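Local coordinates for fucolectin-related protein (Streptococcus pneumoniae, PDB 2WMF) that probably hydrolyses blood-group carbohydrate antigens of the host, as the catalytic module of a family 98 glycoside hydrolase, at residues 354-359 and 369-374; 364-369 and 432-437; 335-340 and 411-416; 223-228 and 374-379. All blocks are in the same frame, centred on the assembly; numbering follows the deposited sequence.

In the fold
Contact 1 folds the loop between strands 337-340 and 376-377 on itself, and contact 2 fixes that loop to strand 430-434 and the residues after it. Contact 3 sets residues 411-416 against the start of strand 337-340. Contact 4 joins the loop's end and strand 376-377 to helix 219-231 of the barrel through backbone and serine bonds and Val376 packing. Contact 4 is wholly buried and contacts 1 and 2 mainly so; contact 3, farthest from the chain centre, is mostly buried but has an exposed lysine. Contacts 1 and 2 share Gly369, contacts 1 and 4 Leu374. A tyrosine hydroxyl accepts one backbone N-H in contacts 1 and 2, two in contact 3.

Contact 1. Residues 354-359 and 369-374; sequences QGLYSN and GRYHIL
Tyr357 reaches across to the backbone of Leu374, whose N donates to Tyr357 OH over 3.0 Å at 157°. The ring carrying that hydroxyl is met from two directions: His372 O lies over one face, 3.6 Å from Tyr357 CE2, and Leu374 CG sits in the ring plane at the edge. A chi1 of 69° sets Tyr357 CG between its own backbone N and carbonyl carbon, and from there the ring points at 369-374. Beside it, Leu356 lays CD2 on a face of the Tyr371 ring, a CH-pi contact 3.9 Å from CD2 to the ring centroid, while Arg370 CB rests against the opposite face. Leu356 CD1 turns instead to Leu374 CD1, 4.1 Å away.

Farther out, water 1 lies at the edge of the Tyr371 ring, donating to Tyr371 OH and Gly355 O; Tyr371 OH is also hydrogen-bonded to Asn411 OD1. The type I turn from Gly369 to His372 presents Tyr371. Leu410 of helix 406-413 touches Leu356, Tyr371 and Leu374. Within this loop between strands 337-340 and 376-377, Tyr357 OH thus satisfies Leu374 N directly, whereas Tyr371 OH reaches Gly355 O through water, beside the apolar packing of Leu356.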
loop_
_atom_site.group_PDB
_atom_site.type_symbol
_atom_site.label_atom_id
_atom_site.label_comp_id
_atom_site.label_asym_id
_atom_site.label_seq_id
_atom_site.Cartn_x
_atom_site.Cartn_y
_atom_site.Cartn_z
ATOM N N GLN A 354 -12.123 -13.652 -10.716
ATOM C CA GLN A 354 -11.633 -14.409 -11.904
ATOM C C GLN A 354 -12.338 -13.919 -13.165
ATOM O O GLN A 354 -13.546 -13.607 -13.162
ATOM C CB GLN A 354 -11.923 -15.877 -11.708
ATOM C CG GLN A 354 -11.229 -16.478 -10.536
ATOM C CD GLN A 354 -9.818 -16.888 -10.836
ATOM O OE1 GLN A 354 -9.378 -16.888 -11.993
ATOM N NE2 GLN A 354 -9.092 -17.270 -9.791
ATOM N N GLY A 355 -11.599 -13.800 -14.254
ATOM C CA GLY A 355 -12.166 -13.223 -15.463
ATOM C C GLY A 355 -12.376 -11.748 -15.520
ATOM O O GLY A 355 -12.631 -11.204 -16.589
ATOM N N LEU A 356 -12.269 -11.085 -14.367
ATOM C CA LEU A 356 -12.420 -9.642 -14.290
ATOM C C LEU A 356 -11.081 -9.010 -14.127
ATOM O O LEU A 356 -10.541 -8.426 -15.081
ATOM C CB LEU A 356 -13.377 -9.200 -13.137
ATOM C CG LEU A 356 -14.829 -9.521 -13.346
ATOM C CD1 LEU A 356 -15.603 -9.302 -12.022
ATOM C CD2 LEU A 356 -15.361 -8.716 -14.560
ATOM N N TYR A 357 -10.482 -9.149 -12.945
ATOM C CA TYR A 357 -9.254 -8.442 -12.729
ATOM C C TYR A 357 -8.241 -8.982 -11.758
ATOM O O TYR A 357 -7.187 -8.370 -11.572
ATOM C CB TYR A 357 -9.547 -7.010 -12.439
ATOM C CG TYR A 357 -10.226 -6.626 -11.137
ATOM C CD1 TYR A 357 -9.524 -6.550 -9.949
ATOM C CD2 TYR A 357 -11.548 -6.207 -11.125
ATOM C CE1 TYR A 357 -10.159 -6.130 -8.754
ATOM C CE2 TYR A 357 -12.176 -5.770 -9.934
ATOM C CZ TYR A 357 -11.454 -5.709 -8.782
ATOM O OH TYR A 357 -12.057 -5.234 -7.643
ATOM N N SER A 358 -8.526 -10.130 -11.152
ATOM C CA SER A 358 -7.502 -10.836 -10.393
ATOM C C SER A 358 -7.706 -12.333 -10.574
ATOM O O SER A 358 -8.755 -12.891 -10.180
ATOM C CB SER A 358 -7.534 -10.516 -8.882
ATOM O OG SER A 358 -6.512 -11.266 -8.213
ATOM N N ASN A 359 -6.672 -12.976 -11.123
ATOM C CA ASN A 359 -6.632 -14.433 -11.253
ATOM C C ASN A 359 -6.171 -15.101 -9.954
ATOM O O ASN A 359 -6.256 -16.336 -9.812
ATOM C CB ASN A 359 -5.679 -14.854 -12.395
ATOM C CG ASN A 359 -6.103 -14.352 -13.791
ATOM O OD1 ASN A 359 -5.236 -14.065 -14.644
ATOM N ND2 ASN A 359 -7.407 -14.294 -14.044
ATOM N N GLY A 369 -7.087 -3.127 -15.302
ATOM C CA GLY A 369 -7.557 -1.897 -14.684
ATOM C C GLY A 369 -8.921 -1.419 -15.156
ATOM O O GLY A 369 -9.364 -0.383 -14.725
ATOM N N ARG A 370 -9.555 -2.202 -16.039
ATOM C CA ARG A 370 -10.806 -1.862 -16.715
ATOM C C ARG A 370 -11.948 -1.476 -15.764
ATOM O O ARG A 370 -12.809 -0.662 -16.116
ATOM C CB ARG A 370 -11.244 -3.037 -17.611
ATOM C CG ARG A 370 -12.520 -2.790 -18.406
ATOM C CD ARG A 370 -12.688 -3.926 -19.394
ATOM N NE ARG A 370 -13.938 -3.847 -20.127
ATOM C CZ ARG A 370 -14.244 -4.630 -21.153
ATOM N NH1 ARG A 370 -13.392 -5.583 -21.529
ATOM N NH2 ARG A 370 -15.407 -4.511 -21.765
ATOM N N TYR A 371 -12.004 -2.116 -14.599
ATOM C CA TYR A 371 -13.131 -1.972 -13.665
ATOM C C TYR A 371 -12.698 -1.200 -12.405
ATOM O O TYR A 371 -13.484 -1.057 -11.483
ATOM C CB TYR A 371 -13.664 -3.363 -13.254
ATOM C CG TYR A 371 -13.727 -4.354 -14.407
ATOM C CD1 TYR A 371 -14.838 -4.410 -15.253
ATOM C CD2 TYR A 371 -12.653 -5.201 -14.682
ATOM C CE1 TYR A 371 -14.882 -5.276 -16.349
ATOM C CE2 TYR A 371 -12.688 -6.082 -15.792
ATOM C CZ TYR A 371 -13.792 -6.116 -16.599
ATOM O OH TYR A 371 -13.782 -7.023 -17.646
ATOM N N HIS A 372 -11.455 -0.720 -12.373
ATOM C CA HIS A 372 -10.866 -0.163 -11.165
ATOM C C HIS A 372 -10.945 -1.226 -10.061
ATOM O O HIS A 372 -11.044 -2.401 -10.370
ATOM C CB HIS A 372 -11.595 1.135 -10.759
ATOM C CG HIS A 372 -11.823 2.067 -11.908
ATOM N ND1 HIS A 372 -10.810 2.837 -12.433
ATOM C CD2 HIS A 372 -12.930 2.327 -12.648
ATOM C CE1 HIS A 372 -11.274 3.511 -13.477
ATOM N NE2 HIS A 372 -12.564 3.241 -13.618
ATOM N N ILE A 373 -10.904 -0.811 -8.808
ATOM C CA ILE A 373 -11.382 -1.671 -7.694
ATOM C C ILE A 373 -12.928 -1.589 -7.700
ATOM O O ILE A 373 -13.513 -0.488 -7.587
ATOM C CB ILE A 373 -10.847 -1.211 -6.323
ATOM C CG1 ILE A 373 -9.347 -1.531 -6.208
ATOM C CG2 ILE A 373 -11.618 -1.865 -5.187
ATOM C CD1 ILE A 373 -8.631 -0.747 -5.082
ATOM N N LEU A 374 -13.598 -2.722 -7.885
ATOM C CA LEU A 374 -15.070 -2.769 -7.825
ATOM C C LEU A 374 -15.491 -2.677 -6.329
ATOM O O LEU A 374 -15.076 -3.505 -5.518
ATOM C CB LEU A 374 -15.585 -4.062 -8.446
ATOM C CG LEU A 374 -15.766 -4.088 -9.947
ATOM C CD1 LEU A 374 -16.003 -5.515 -10.462
ATOM C CD2 LEU A 374 -16.988 -3.184 -10.314
HETATM O O HOH W 1 -11.833 -9.025 -18.063
#

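Contact 2. Residues 364-369 and 432-437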
loop_
_atom_site.group_PDB
_atom_site.type_symbol
_atom_site.label_atom_id
_atom_site.label_comp_id
_atom_site.label_asym_id
_atom_site.label_seq_id
_atom_site.Cartn_x
_atom_site.Cartn_y
_atom_site.Cartn_z
ATOM N N PRO A 364 -1.130 -9.483 -4.527
ATOM C CA PRO A 364 -1.814 -8.189 -4.628
ATOM C C PRO A 364 -1.977 -7.626 -6.022
ATOM O O PRO A 364 -2.813 -6.719 -6.213
ATOM C CB PRO A 364 -0.887 -7.263 -3.800
ATOM C CG PRO A 364 0.466 -7.879 -3.942
ATOM C CD PRO A 364 0.215 -9.343 -3.954
ATOM N N LEU A 365 -1.180 -8.072 -7.001
ATOM C CA LEU A 365 -1.191 -7.366 -8.287
ATOM C C LEU A 365 -2.487 -7.668 -9.049
ATOM O O LEU A 365 -2.979 -8.780 -9.035
ATOM C CB LEU A 365 0.045 -7.685 -9.142
ATOM C CG LEU A 365 1.410 -7.498 -8.482
ATOM C CD1 LEU A 365 2.575 -7.895 -9.442
ATOM C CD2 LEU A 365 1.550 -6.049 -7.937
ATOM N N TYR A 366 -3.027 -6.628 -9.695
ATOM C CA TYR A 366 -4.217 -6.798 -10.539
ATOM C C TYR A 366 -3.803 -7.051 -12.010
ATOM O O TYR A 366 -2.842 -6.473 -12.489
ATOM C CB TYR A 366 -5.089 -5.551 -10.477
ATOM C CG TYR A 366 -5.741 -5.400 -9.119
ATOM C CD1 TYR A 366 -6.424 -6.478 -8.544
ATOM C CD2 TYR A 366 -5.625 -4.217 -8.369
ATOM C CE1 TYR A 366 -7.037 -6.355 -7.299
ATOM C CE2 TYR A 366 -6.246 -4.092 -7.119
ATOM C CZ TYR A 366 -6.956 -5.158 -6.583
ATOM O OH TYR A 366 -7.591 -5.048 -5.351
ATOM N N ASN A 367 -4.565 -7.858 -12.736
ATOM C CA ASN A 367 -4.218 -8.086 -14.145
ATOM C C ASN A 367 -4.740 -6.982 -15.067
ATOM O O ASN A 367 -4.169 -6.686 -16.095
ATOM C CB ASN A 367 -4.808 -9.388 -14.598
ATOM C CG ASN A 367 -4.321 -10.552 -13.774
ATOM O OD1 ASN A 367 -3.278 -11.184 -14.104
ATOM N ND2 ASN A 367 -5.028 -10.845 -12.712
ATOM N N ASN A 368 -5.867 -6.408 -14.658
ATOM C CA ASN A 368 -6.693 -5.533 -15.507
ATOM C C ASN A 368 -7.086 -4.307 -14.680
ATOM O O ASN A 368 -7.503 -4.479 -13.524
ATOM C CB ASN A 368 -7.958 -6.341 -15.899
ATOM C CG ASN A 368 -8.646 -5.843 -17.132
ATOM O OD1 ASN A 368 -8.424 -4.724 -17.593
ATOM N ND2 ASN A 368 -9.476 -6.730 -17.724
ATOM N N GLY A 369 -7.087 -3.127 -15.302
ATOM C CA GLY A 369 -7.557 -1.897 -14.684
ATOM C C GLY A 369 -8.921 -1.419 -15.156
ATOM O O GLY A 369 -9.364 -0.383 -14.725
ATOM N N TYR A 432 -2.313 4.593 -15.446
ATOM C CA TYR A 432 -1.513 3.935 -14.404
ATOM C C TYR A 432 -1.293 2.472 -14.877
ATOM O O TYR A 432 -2.255 1.753 -15.163
ATOM C CB TYR A 432 -2.215 3.977 -13.034
ATOM C CG TYR A 432 -2.063 5.334 -12.407
ATOM C CD1 TYR A 432 -1.022 5.570 -11.521
ATOM C CD2 TYR A 432 -2.848 6.419 -12.808
ATOM C CE1 TYR A 432 -0.759 6.833 -11.020
ATOM C CE2 TYR A 432 -2.604 7.729 -12.302
ATOM C CZ TYR A 432 -1.567 7.943 -11.416
ATOM O OH TYR A 432 -1.310 9.218 -10.936
ATOM N N ILE A 433 -0.030 2.057 -14.952
ATOM C CA ILE A 433 0.368 0.869 -15.690
ATOM C C ILE A 433 1.386 0.042 -14.889
ATOM O O ILE A 433 2.283 0.601 -14.253
ATOM C CB ILE A 433 1.063 1.281 -17.013
ATOM C CG1 ILE A 433 0.153 2.185 -17.849
ATOM C CG2 ILE A 433 1.546 0.085 -17.792
ATOM C CD1 ILE A 433 0.892 3.355 -18.425
ATOM N N TYR A 434 1.282 -1.278 -14.975
ATOM C CA TYR A 434 2.362 -2.165 -14.539
ATOM C C TYR A 434 2.312 -3.540 -15.192
ATOM O O TYR A 434 1.305 -3.969 -15.736
ATOM C CB TYR A 434 2.482 -2.262 -13.022
ATOM C CG TYR A 434 1.308 -2.712 -12.166
ATOM C CD1 TYR A 434 0.755 -3.995 -12.292
ATOM C CD2 TYR A 434 0.759 -1.865 -11.167
ATOM C CE1 TYR A 434 -0.315 -4.402 -11.501
ATOM C CE2 TYR A 434 -0.274 -2.287 -10.341
ATOM C CZ TYR A 434 -0.814 -3.559 -10.486
ATOM O OH TYR A 434 -1.814 -3.999 -9.649
ATOM N N ASN A 435 3.455 -4.234 -15.075
ATOM C CA ASN A 435 3.550 -5.636 -15.431
ATOM C C ASN A 435 3.028 -6.419 -14.205
ATOM O O ASN A 435 3.521 -6.206 -13.095
ATOM C CB ASN A 435 5.009 -5.991 -15.734
ATOM C CG ASN A 435 5.211 -7.472 -16.084
ATOM O OD1 ASN A 435 4.649 -8.357 -15.422
ATOM N ND2 ASN A 435 5.965 -7.733 -17.174
ATOM N N SER A 436 2.013 -7.264 -14.417
ATOM C CA SER A 436 1.304 -7.948 -13.339
ATOM C C SER A 436 1.900 -9.277 -12.865
ATOM O O SER A 436 1.279 -9.960 -12.026
ATOM C CB SER A 436 -0.162 -8.199 -13.716
ATOM O OG SER A 436 -0.291 -9.090 -14.787
ATOM N N ASN A 437 3.070 -9.648 -13.419
ATOM C CA ASN A 437 3.760 -10.888 -13.024
ATOM C C ASN A 437 4.615 -10.720 -11.753
ATOM O O ASN A 437 5.659 -10.056 -11.770
ATOM C CB ASN A 437 4.641 -11.355 -14.185
ATOM C CG ASN A 437 3.855 -11.872 -15.365
ATOM O OD1 ASN A 437 2.747 -12.394 -15.225
ATOM N ND2 ASN A 437 4.437 -11.706 -16.574
HETATM O O HOH W 2 -1.991 -8.205 -16.689
#
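Tyr434 and Tyr366 approach at a slant, the phenol end of Tyr434 meeting the backbone at Tyr366 N. That nitrogen lies in the plane of the Tyr434 ring, at its edge, and donates to Tyr434 OH over 2.9 Å in an almost straight bond of 173°. Tyr366 CB stands 3.7 Å from Tyr434 OH, and the Tyr366 hydroxyl is bonded to Asp223 of helix 219-231. Tyr434 OH is in turn hydrogen-bonded to Asn281 OD1 of helix 272-283, and Tyr423 stacks on the Tyr434 ring.

Tyr434 ends strand 430-434, one of the antiparallel strands in the C-terminal part of the chain, and the segment then leaves the sheet through an Asx turn in which Asn435 OD1 accepts from Asn437 N at 2.9 Å. That turn brings Ser436 against the loop. Leu365 packs here, its CD1 3.6 Å from Ser436 O and its CB 4.1 Å from Tyr434 CE1.

Ser436 CB comes within 3.4 Å of Tyr366 O, a buried carbonyl oxygen with no hydrogen-bond partner in the model. With chi1 at 65°, Ser436 OG lies between its backbone N and carbonyl carbon and donates to water 2, which itself donates to Asn367 O, 2.7 Å from the water oxygen.

Contact 3. Residues 335-340 and 411-416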
loop_
_atom_site.group_PDB
_atom_site.type_symbol
_atom_site.label_atom_id
_atom_site.label_comp_id
_atom_site.label_asym_id
_atom_site.label_seq_id
_atom_site.Cartn_x
_atom_site.Cartn_y
_atom_site.Cartn_z
ATOM N N THR A 335 -17.706 4.944 -10.937
ATOM C CA THR A 335 -18.198 3.608 -10.573
ATOM C C THR A 335 -19.469 3.282 -11.345
ATOM O O THR A 335 -20.483 3.949 -11.193
ATOM C CB THR A 335 -18.404 3.501 -9.036
ATOM O OG1 THR A 335 -17.149 3.734 -8.348
ATOM C CG2 THR A 335 -18.920 2.129 -8.638
ATOM N N LYS A 336 -19.406 2.245 -12.176
ATOM C CA LYS A 336 -20.573 1.806 -12.951
ATOM C C LYS A 336 -21.393 0.687 -12.290
ATOM O O LYS A 336 -22.559 0.466 -12.646
ATOM C CB LYS A 336 -20.146 1.355 -14.347
ATOM C CG LYS A 336 -19.268 2.334 -15.142
ATOM C CD LYS A 336 -19.889 3.664 -15.339
ATOM C CE LYS A 336 -18.887 4.559 -16.085
ATOM N NZ LYS A 336 -19.467 5.900 -16.392
ATOM N N ALA A 337 -20.774 -0.052 -11.380
ATOM C CA ALA A 337 -21.456 -1.097 -10.615
ATOM C C ALA A 337 -20.793 -1.256 -9.266
ATOM O O ALA A 337 -19.591 -1.003 -9.130
ATOM C CB ALA A 337 -21.397 -2.475 -11.352
ATOM N N VAL A 338 -21.604 -1.665 -8.270
ATOM C CA VAL A 338 -21.110 -2.087 -6.966
ATOM C C VAL A 338 -21.682 -3.444 -6.647
ATOM O O VAL A 338 -22.723 -3.845 -7.202
ATOM C CB VAL A 338 -21.474 -1.095 -5.811
ATOM C CG1 VAL A 338 -20.941 0.270 -6.112
ATOM C CG2 VAL A 338 -22.997 -1.037 -5.526
ATOM N N PHE A 339 -20.990 -4.174 -5.785
ATOM C CA PHE A 339 -21.520 -5.418 -5.246
ATOM C C PHE A 339 -21.933 -5.150 -3.805
ATOM O O PHE A 339 -21.090 -4.778 -2.964
ATOM C CB PHE A 339 -20.505 -6.542 -5.298
ATOM C CG PHE A 339 -21.067 -7.875 -4.828
ATOM C CD1 PHE A 339 -21.625 -8.778 -5.730
ATOM C CD2 PHE A 339 -21.100 -8.184 -3.483
ATOM C CE1 PHE A 339 -22.161 -9.969 -5.297
ATOM C CE2 PHE A 339 -21.656 -9.368 -3.034
ATOM C CZ PHE A 339 -22.182 -10.257 -3.941
ATOM N N TRP A 340 -23.219 -5.350 -3.531
ATOM C CA TRP A 340 -23.790 -5.225 -2.188
ATOM C C TRP A 340 -23.959 -6.588 -1.541
ATOM O O TRP A 340 -24.544 -7.511 -2.153
ATOM C CB TRP A 340 -25.169 -4.554 -2.259
ATOM C CG TRP A 340 -25.813 -4.302 -0.923
ATOM C CD1 TRP A 340 -25.227 -3.789 0.189
ATOM C CD2 TRP A 340 -27.192 -4.477 -0.607
ATOM N NE1 TRP A 340 -26.150 -3.661 1.205
ATOM C CE2 TRP A 340 -27.366 -4.089 0.741
ATOM C CE3 TRP A 340 -28.288 -4.995 -1.311
ATOM C CZ2 TRP A 340 -28.601 -4.166 1.388
ATOM C CZ3 TRP A 340 -29.533 -5.071 -0.651
ATOM C CH2 TRP A 340 -29.658 -4.676 0.688
ATOM N N ASN A 411 -18.647 -6.091 -18.573
ATOM C CA ASN A 411 -18.118 -5.500 -19.778
ATOM C C ASN A 411 -19.090 -4.590 -20.521
ATOM O O ASN A 411 -18.664 -3.736 -21.295
ATOM C CB ASN A 411 -17.602 -6.594 -20.714
ATOM C CG ASN A 411 -16.280 -7.180 -20.211
ATOM O OD1 ASN A 411 -15.747 -6.715 -19.188
ATOM N ND2 ASN A 411 -15.736 -8.163 -20.922
ATOM N N SER A 412 -20.391 -4.822 -20.322
ATOM C CA SER A 412 -21.403 -3.953 -20.930
ATOM C C SER A 412 -21.493 -2.575 -20.240
ATOM O O SER A 412 -22.064 -1.637 -20.798
ATOM C CB SER A 412 -22.784 -4.630 -20.975
ATOM O OG SER A 412 -23.465 -4.590 -19.743
ATOM N N LEU A 413 -20.951 -2.502 -19.025
ATOM C CA LEU A 413 -20.926 -1.289 -18.228
ATOM C C LEU A 413 -19.588 -0.546 -18.230
ATOM O O LEU A 413 -19.564 0.680 -18.175
ATOM C CB LEU A 413 -21.349 -1.587 -16.775
ATOM C CG LEU A 413 -22.665 -2.284 -16.516
ATOM C CD1 LEU A 413 -22.817 -2.518 -15.014
ATOM C CD2 LEU A 413 -23.830 -1.444 -17.056
ATOM N N TYR A 414 -18.486 -1.300 -18.247
ATOM C CA TYR A 414 -17.154 -0.747 -18.242
ATOM C C TYR A 414 -16.542 -1.054 -19.608
ATOM O O TYR A 414 -16.175 -2.183 -19.872
ATOM C CB TYR A 414 -16.308 -1.435 -17.161
ATOM C CG TYR A 414 -16.678 -1.075 -15.748
ATOM C CD1 TYR A 414 -16.063 -0.001 -15.104
ATOM C CD2 TYR A 414 -17.603 -1.824 -15.028
ATOM C CE1 TYR A 414 -16.375 0.322 -13.780
ATOM C CE2 TYR A 414 -17.920 -1.484 -13.701
ATOM C CZ TYR A 414 -17.290 -0.408 -13.088
ATOM O OH TYR A 414 -17.647 -0.056 -11.779
ATOM N N PRO A 415 -16.427 -0.054 -20.479
ATOM C CA PRO A 415 -15.818 -0.328 -21.783
ATOM C C PRO A 415 -14.357 -0.737 -21.714
ATOM O O PRO A 415 -13.628 -0.368 -20.777
ATOM C CB PRO A 415 -15.926 1.001 -22.508
ATOM C CG PRO A 415 -16.220 1.974 -21.509
ATOM C CD PRO A 415 -16.890 1.331 -20.363
ATOM N N LYS A 416 -13.944 -1.498 -22.714
ATOM C CA LYS A 416 -12.539 -1.906 -22.831
ATOM C C LYS A 416 -11.745 -0.696 -23.329
ATOM O O LYS A 416 -12.124 -0.065 -24.341
ATOM C CB LYS A 416 -12.394 -3.109 -23.787
ATOM C CG LYS A 416 -11.004 -3.760 -23.730
ATOM C CD LYS A 416 -10.912 -4.917 -24.707
ATOM C CE LYS A 416 -9.527 -5.453 -24.773
ATOM N NZ LYS A 416 -9.412 -6.713 -25.573
#
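The close-packed side is built round Tyr414, whose hydroxyl takes two successive backbone N-H groups. Lys336 N donates to Tyr414 OH at 2.9 Å. Ala337 N reaches the same Tyr414 OH at 3.2 Å, with an angle of 152°. Over one face of the ring lies Lys336 CB, a CH-pi contact 3.8 Å from CB to the ring centroid, and Lys336 CG stands 3.5 Å from Leu413 O. Leu413 fills in alongside, its CD1 meeting Ala337 CB at 3.9 Å.

The solvent side is the far end of the same lysine. A bend at chi2 (-58°) turns the rest of the Lys336 chain away, and its amino end takes no part in the contact.

Leu413, from the last part of the 406-413 region, and Tyr414 just after it lie against the start of strand 337-340. That strand is the middle one of a parallel three-stranded sheet, flanked by 376-377 and 394-396; Leu413 also touches Lys394, and Tyr414 packs on Leu374.

Contact 4. Residues 223-228 and 374-379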
loop_
_atom_site.group_PDB
_atom_site.type_symbol
_atom_site.label_atom_id
_atom_site.label_comp_id
_atom_site.label_asym_id
_atom_site.label_seq_id
_atom_site.Cartn_x
_atom_site.Cartn_y
_atom_site.Cartn_z
ATOM N N ASP A 223 -9.507 -5.217 -0.659
ATOM C CA ASP A 223 -9.478 -3.882 -1.277
ATOM C C ASP A 223 -10.899 -3.374 -1.542
ATOM O O ASP A 223 -11.184 -2.174 -1.348
ATOM C CB ASP A 223 -8.698 -3.879 -2.560
ATOM C CG ASP A 223 -7.175 -3.826 -2.367
ATOM O OD1 ASP A 223 -6.703 -3.619 -1.250
ATOM O OD2 ASP A 223 -6.446 -3.939 -3.395
ATOM N N SER A 224 -11.772 -4.240 -2.042
ATOM C CA SER A 224 -13.147 -3.852 -2.405
ATOM C C SER A 224 -13.943 -3.436 -1.164
ATOM O O SER A 224 -14.720 -2.440 -1.170
ATOM C CB SER A 224 -13.877 -4.979 -3.144
ATOM O OG SER A 224 -13.354 -5.154 -4.450
ATOM N N ILE A 225 -13.837 -4.226 -0.105
ATOM C CA ILE A 225 -14.610 -3.999 1.114
ATOM C C ILE A 225 -14.081 -2.786 1.876
ATOM O O ILE A 225 -14.849 -1.952 2.365
ATOM C CB ILE A 225 -14.563 -5.262 2.040
ATOM C CG1 ILE A 225 -15.342 -6.400 1.421
ATOM C CG2 ILE A 225 -15.110 -4.960 3.434
ATOM C CD1 ILE A 225 -15.139 -7.750 2.180
ATOM N N VAL A 226 -12.766 -2.709 2.019
ATOM C CA VAL A 226 -12.165 -1.616 2.800
ATOM C C VAL A 226 -12.394 -0.273 2.080
ATOM O O VAL A 226 -12.819 0.716 2.713
ATOM C CB VAL A 226 -10.715 -1.890 3.194
ATOM C CG1 VAL A 226 -10.034 -0.635 3.824
ATOM C CG2 VAL A 226 -10.625 -3.162 4.137
ATOM N N SER A 227 -12.109 -0.215 0.785
ATOM C CA SER A 227 -12.393 1.015 0.053
ATOM C C SER A 227 -13.930 1.254 0.031
ATOM O O SER A 227 -14.412 2.409 0.099
ATOM C CB SER A 227 -11.767 1.010 -1.343
ATOM O OG SER A 227 -12.447 0.212 -2.270
ATOM N N GLY A 228 -14.720 0.199 0.034
ATOM C CA GLY A 228 -16.187 0.312 0.115
ATOM C C GLY A 228 -16.647 0.990 1.413
ATOM O O GLY A 228 -17.602 1.787 1.402
ATOM N N LEU A 374 -13.598 -2.722 -7.885
ATOM C CA LEU A 374 -15.070 -2.769 -7.825
ATOM C C LEU A 374 -15.491 -2.677 -6.329
ATOM O O LEU A 374 -15.076 -3.505 -5.518
ATOM C CB LEU A 374 -15.585 -4.062 -8.446
ATOM C CG LEU A 374 -15.766 -4.088 -9.947
ATOM C CD1 LEU A 374 -16.003 -5.515 -10.462
ATOM C CD2 LEU A 374 -16.988 -3.184 -10.314
ATOM N N PRO A 375 -16.209 -1.621 -5.926
ATOM C CA PRO A 375 -16.601 -1.528 -4.511
ATOM C C PRO A 375 -17.541 -2.649 -4.061
ATOM O O PRO A 375 -18.487 -3.035 -4.802
ATOM C CB PRO A 375 -17.320 -0.162 -4.440
ATOM C CG PRO A 375 -16.823 0.607 -5.631
ATOM C CD PRO A 375 -16.699 -0.454 -6.692
ATOM N N VAL A 376 -17.259 -3.177 -2.867
ATOM C CA VAL A 376 -18.178 -4.030 -2.155
ATOM C C VAL A 376 -18.755 -3.216 -1.019
ATOM O O VAL A 376 -18.002 -2.633 -0.230
ATOM C CB VAL A 376 -17.510 -5.339 -1.631
ATOM C CG1 VAL A 376 -18.425 -6.033 -0.596
ATOM C CG2 VAL A 376 -17.237 -6.266 -2.768
ATOM N N ILE A 377 -20.085 -3.132 -0.991
ATOM C CA ILE A 377 -20.776 -2.392 0.053
ATOM C C ILE A 377 -21.310 -3.385 1.108
ATOM O O ILE A 377 -21.940 -4.386 0.792
ATOM C CB ILE A 377 -21.941 -1.543 -0.523
ATOM C CG1 ILE A 377 -21.486 -0.691 -1.737
ATOM C CG2 ILE A 377 -22.543 -0.619 0.608
ATOM C CD1 ILE A 377 -20.319 0.272 -1.419
ATOM N N HIS A 378 -21.079 -3.057 2.368
ATOM C CA HIS A 378 -21.419 -3.934 3.493
ATOM C C HIS A 378 -22.939 -4.049 3.675
ATOM O O HIS A 378 -23.713 -3.118 3.337
ATOM C CB HIS A 378 -20.767 -3.357 4.743
ATOM C CG HIS A 378 -20.752 -4.290 5.909
ATOM N ND1 HIS A 378 -21.796 -4.370 6.811
ATOM C CD2 HIS A 378 -19.787 -5.133 6.351
ATOM C CE1 HIS A 378 -21.478 -5.256 7.750
ATOM N NE2 HIS A 378 -20.250 -5.721 7.500
ATOM N N GLU A 379 -23.386 -5.181 4.215
ATOM C CA GLU A 379 -24.805 -5.432 4.425
ATOM C C GLU A 379 -25.525 -4.426 5.328
ATOM O O GLU A 379 -26.747 -4.294 5.226
ATOM C CB GLU A 379 -24.999 -6.844 5.011
ATOM C CG GLU A 379 -24.479 -7.023 6.406
ATOM C CD GLU A 379 -24.177 -8.474 6.733
ATOM O OE1 GLU A 379 -25.079 -9.100 7.350
ATOM O OE2 GLU A 379 -23.081 -8.957 6.397
HETATM O O HOH W 3 -17.694 -2.187 2.424
#
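Ser224 O is held by two N-H groups: Gly228 N, in the helix's own bonding pattern, and Val376 N across the contact at 3.1 Å and 168°. They come from opposite faces of the carbonyl plane, Val376 N well above it, 65° out of plane. The Ser224 side chain adds a short bond: its OG donates to Leu374 O over 2.6 Å, in the plane of that carbonyl. Ser224 OG is also hydrogen-bonded to Tyr353 OH, so the serine links the helix to two places in the loop that precedes strand 376-377.

Apolar contact follows along the same side. Ile225 and Val376 lie side by side, pointing the same way, with Ile225 CG1 3.7 Å from Val376 CG1. The other methyl of Val376, CG2, rests 3.6 Å from Ser224 CB; a chi1 of 166° turns CG1 anti to the backbone N and splits the two methyls between these neighbours. One turn farther on, Gly228 CA sends a nearly straight C-H toward Val376 O, 3.5 Å away; with no side chain, Gly228 lets helix and strand come this close. Water 3 donates to Ile225 O and Val376 O.

Helix 219-231 follows strand 207-212 and precedes strand 237-243 in the (beta/alpha)8 (TIM) barrel, and rests by Val226 and Ser227 on Trp238. Another side of the helix meets strand 376-377, an outer strand of the small parallel sheet, which pairs with strand 337-340.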